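Actinorhodin polyketide putative beta-ketoacyl synthase 2 (Streptomyces coelicolor A3, PDB 1TQY) is the chain length factor of the actinorhodin polyketide synthase, a beta-ketoacyl synthase relative that probably works with its ketosynthase partner in building the polyketide chain. Local coordinates at residues P28-V33 with E359-P364. Sequence-based numbering, arbitrary orientation.
Sequences PYWSAV and EGVIAP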
loop_
_atom_site.group_PDB
_atom_site.type_symbol
_atom_site.label_atom_id
_atom_site.label_comp_id
_atom_site.label_asym_id
_atom_site.label_seq_id
_atom_site.Cartn_x
_atom_site.Cartn_y
_atom_site.Cartn_z
ATOM N N PRO B 28 -6.893 -26.789 -12.136
ATOM C CA PRO B 28 -5.611 -27.473 -11.946
ATOM C C PRO B 28 -5.120 -27.336 -10.506
ATOM O O PRO B 28 -4.608 -28.284 -9.914
ATOM C CB PRO B 28 -4.687 -26.762 -12.931
ATOM C CG PRO B 28 -5.618 -26.241 -13.972
ATOM C CD PRO B 28 -6.784 -25.752 -13.173
ATOM N N TYR B 29 -5.280 -26.145 -9.949
ATOM C CA TYR B 29 -4.851 -25.891 -8.587
ATOM C C TYR B 29 -5.598 -26.766 -7.579
ATOM O O TYR B 29 -4.983 -27.500 -6.811
ATOM C CB TYR B 29 -5.060 -24.419 -8.245
ATOM C CG TYR B 29 -4.852 -24.113 -6.785
ATOM C CD1 TYR B 29 -3.579 -24.129 -6.224
ATOM C CD2 TYR B 29 -5.932 -23.834 -5.956
ATOM C CE1 TYR B 29 -3.385 -23.874 -4.874
ATOM C CE2 TYR B 29 -5.746 -23.579 -4.605
ATOM C CZ TYR B 29 -4.471 -23.600 -4.076
ATOM O OH TYR B 29 -4.302 -23.329 -2.746
ATOM N N TRP B 30 -6.921 -26.679 -7.582
ATOM C CA TRP B 30 -7.750 -27.463 -6.669
ATOM C C TRP B 30 -7.467 -28.957 -6.799
ATOM O O TRP B 30 -7.527 -29.707 -5.820
ATOM C CB TRP B 30 -9.221 -27.209 -6.958
ATOM C CG TRP B 30 -10.136 -27.914 -6.025
ATOM C CD1 TRP B 30 -11.095 -28.823 -6.355
ATOM C CD2 TRP B 30 -10.243 -27.714 -4.610
ATOM N NE1 TRP B 30 -11.803 -29.197 -5.237
ATOM C CE2 TRP B 30 -11.300 -28.530 -4.151
ATOM C CE3 TRP B 30 -9.549 -26.922 -3.687
ATOM C CZ2 TRP B 30 -11.687 -28.577 -2.809
ATOM C CZ3 TRP B 30 -9.932 -26.968 -2.351
ATOM C CH2 TRP B 30 -10.994 -27.790 -1.926
ATOM N N SER B 31 -7.164 -29.390 -8.014
ATOM C CA SER B 31 -6.867 -30.787 -8.238
ATOM C C SER B 31 -5.568 -31.187 -7.553
ATOM O O SER B 31 -5.490 -32.246 -6.931
ATOM C CB SER B 31 -6.763 -31.078 -9.730
ATOM O OG SER B 31 -6.171 -32.353 -9.928
ATOM N N ALA B 32 -4.551 -30.339 -7.661
ATOM C CA ALA B 32 -3.249 -30.619 -7.053
ATOM C C ALA B 32 -3.320 -30.590 -5.522
ATOM O O ALA B 32 -2.687 -31.399 -4.843
ATOM C CB ALA B 32 -2.217 -29.613 -7.547
ATOM N N VAL B 33 -4.101 -29.655 -4.993
ATOM C CA VAL B 33 -4.267 -29.509 -3.554
ATOM C C VAL B 33 -4.900 -30.727 -2.899
ATOM O O VAL B 33 -4.411 -31.218 -1.885
ATOM C CB VAL B 33 -5.132 -28.295 -3.231
ATOM C CG1 VAL B 33 -5.441 -28.263 -1.744
ATOM C CG2 VAL B 33 -4.417 -27.040 -3.658
ATOM N N GLU B 359 -17.122 -27.621 -1.822
ATOM C CA GLU B 359 -16.961 -29.054 -2.084
ATOM C C GLU B 359 -17.212 -29.958 -0.881
ATOM O O GLU B 359 -17.144 -31.180 -1.006
ATOM C CB GLU B 359 -15.556 -29.337 -2.616
ATOM C CG GLU B 359 -15.511 -29.656 -4.097
ATOM C CD GLU B 359 -16.033 -28.515 -4.943
ATOM O OE1 GLU B 359 -15.458 -27.405 -4.867
ATOM O OE2 GLU B 359 -17.016 -28.726 -5.683
ATOM N N GLY B 360 -17.478 -29.371 0.281
ATOM C CA GLY B 360 -17.728 -30.186 1.458
ATOM C C GLY B 360 -16.538 -30.979 1.994
ATOM O O GLY B 360 -16.723 -31.909 2.780
ATOM N N VAL B 361 -15.323 -30.623 1.579
ATOM C CA VAL B 361 -14.121 -31.309 2.048
ATOM C C VAL B 361 -13.023 -30.322 2.433
ATOM O O VAL B 361 -12.887 -29.259 1.821
ATOM C CB VAL B 361 -13.545 -32.262 0.975
ATOM C CG1 VAL B 361 -14.552 -33.359 0.658
ATOM C CG2 VAL B 361 -13.190 -31.477 -0.284
ATOM N N ILE B 362 -12.241 -30.670 3.452
ATOM C CA ILE B 362 -11.144 -29.809 3.892
ATOM C C ILE B 362 -9.853 -30.146 3.150
ATOM O O ILE B 362 -9.341 -31.261 3.256
ATOM C CB ILE B 362 -10.881 -29.948 5.417
ATOM C CG1 ILE B 362 -12.145 -29.553 6.198
ATOM C CG2 ILE B 362 -9.698 -29.060 5.826
ATOM C CD1 ILE B 362 -12.049 -29.748 7.707
ATOM N N ALA B 363 -9.335 -29.174 2.401
ATOM C CA ALA B 363 -8.087 -29.340 1.650
ATOM C C ALA B 363 -7.034 -29.787 2.663
ATOM O O ALA B 363 -6.893 -29.184 3.716
ATOM C CB ALA B 363 -7.691 -28.015 1.023
ATOM N N PRO B 364 -6.279 -30.848 2.355
ATOM C CA PRO B 364 -5.254 -31.361 3.269
ATOM C C PRO B 364 -3.919 -30.622 3.275
ATOM O O PRO B 364 -3.676 -29.736 2.454
ATOM C CB PRO B 364 -5.090 -32.800 2.806
ATOM C CG PRO B 364 -5.192 -32.654 1.311
ATOM C CD PRO B 364 -6.389 -31.705 1.161
#
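Trp30 reaches from helix 26-34 to three residues of 359-364. Its CG is anti to the backbone N (chi1 -177°), on a CB that points toward 359-364. On the pyrrole side, NE1 lies 3.9 Å from Glu359 CG. The two side chains run past each other in opposite directions, and the carboxylate is turned 61° from the indole plane. Glu359 CB and CG make the closest approaches, obliquely to the ring, with CB 3.9 Å from Trp30 CZ2; OE1 is slightly farther from NE1. On the six-membered ring, CZ2 meets Val361 CG2 at 4.1 Å and CZ3 meets Ala363 CB at 4.2 Å. Met355 and Ser356 of helix 345-359 also touch the Trp30 side chain.

One turn later, Val33 closes the contact. Its CG1 packs on Ala363 CB at 3.6 Å, while CG2 lies above one face of the Tyr29 ring, offset toward its rim; Tyr29 OH hydrogen-bonds Thr352 OG1 of helix 345-359. The Val33 carbonyl O lies 3.6 Å from Pro364 CG, a van der Waals contact.

Gly360, with positive phi, leads the chain out of that helix. This largely apolar seam joins an N-terminal helix to the exit of a C-terminal one within the thiolase-like fold of beta-ketoacyl synthases.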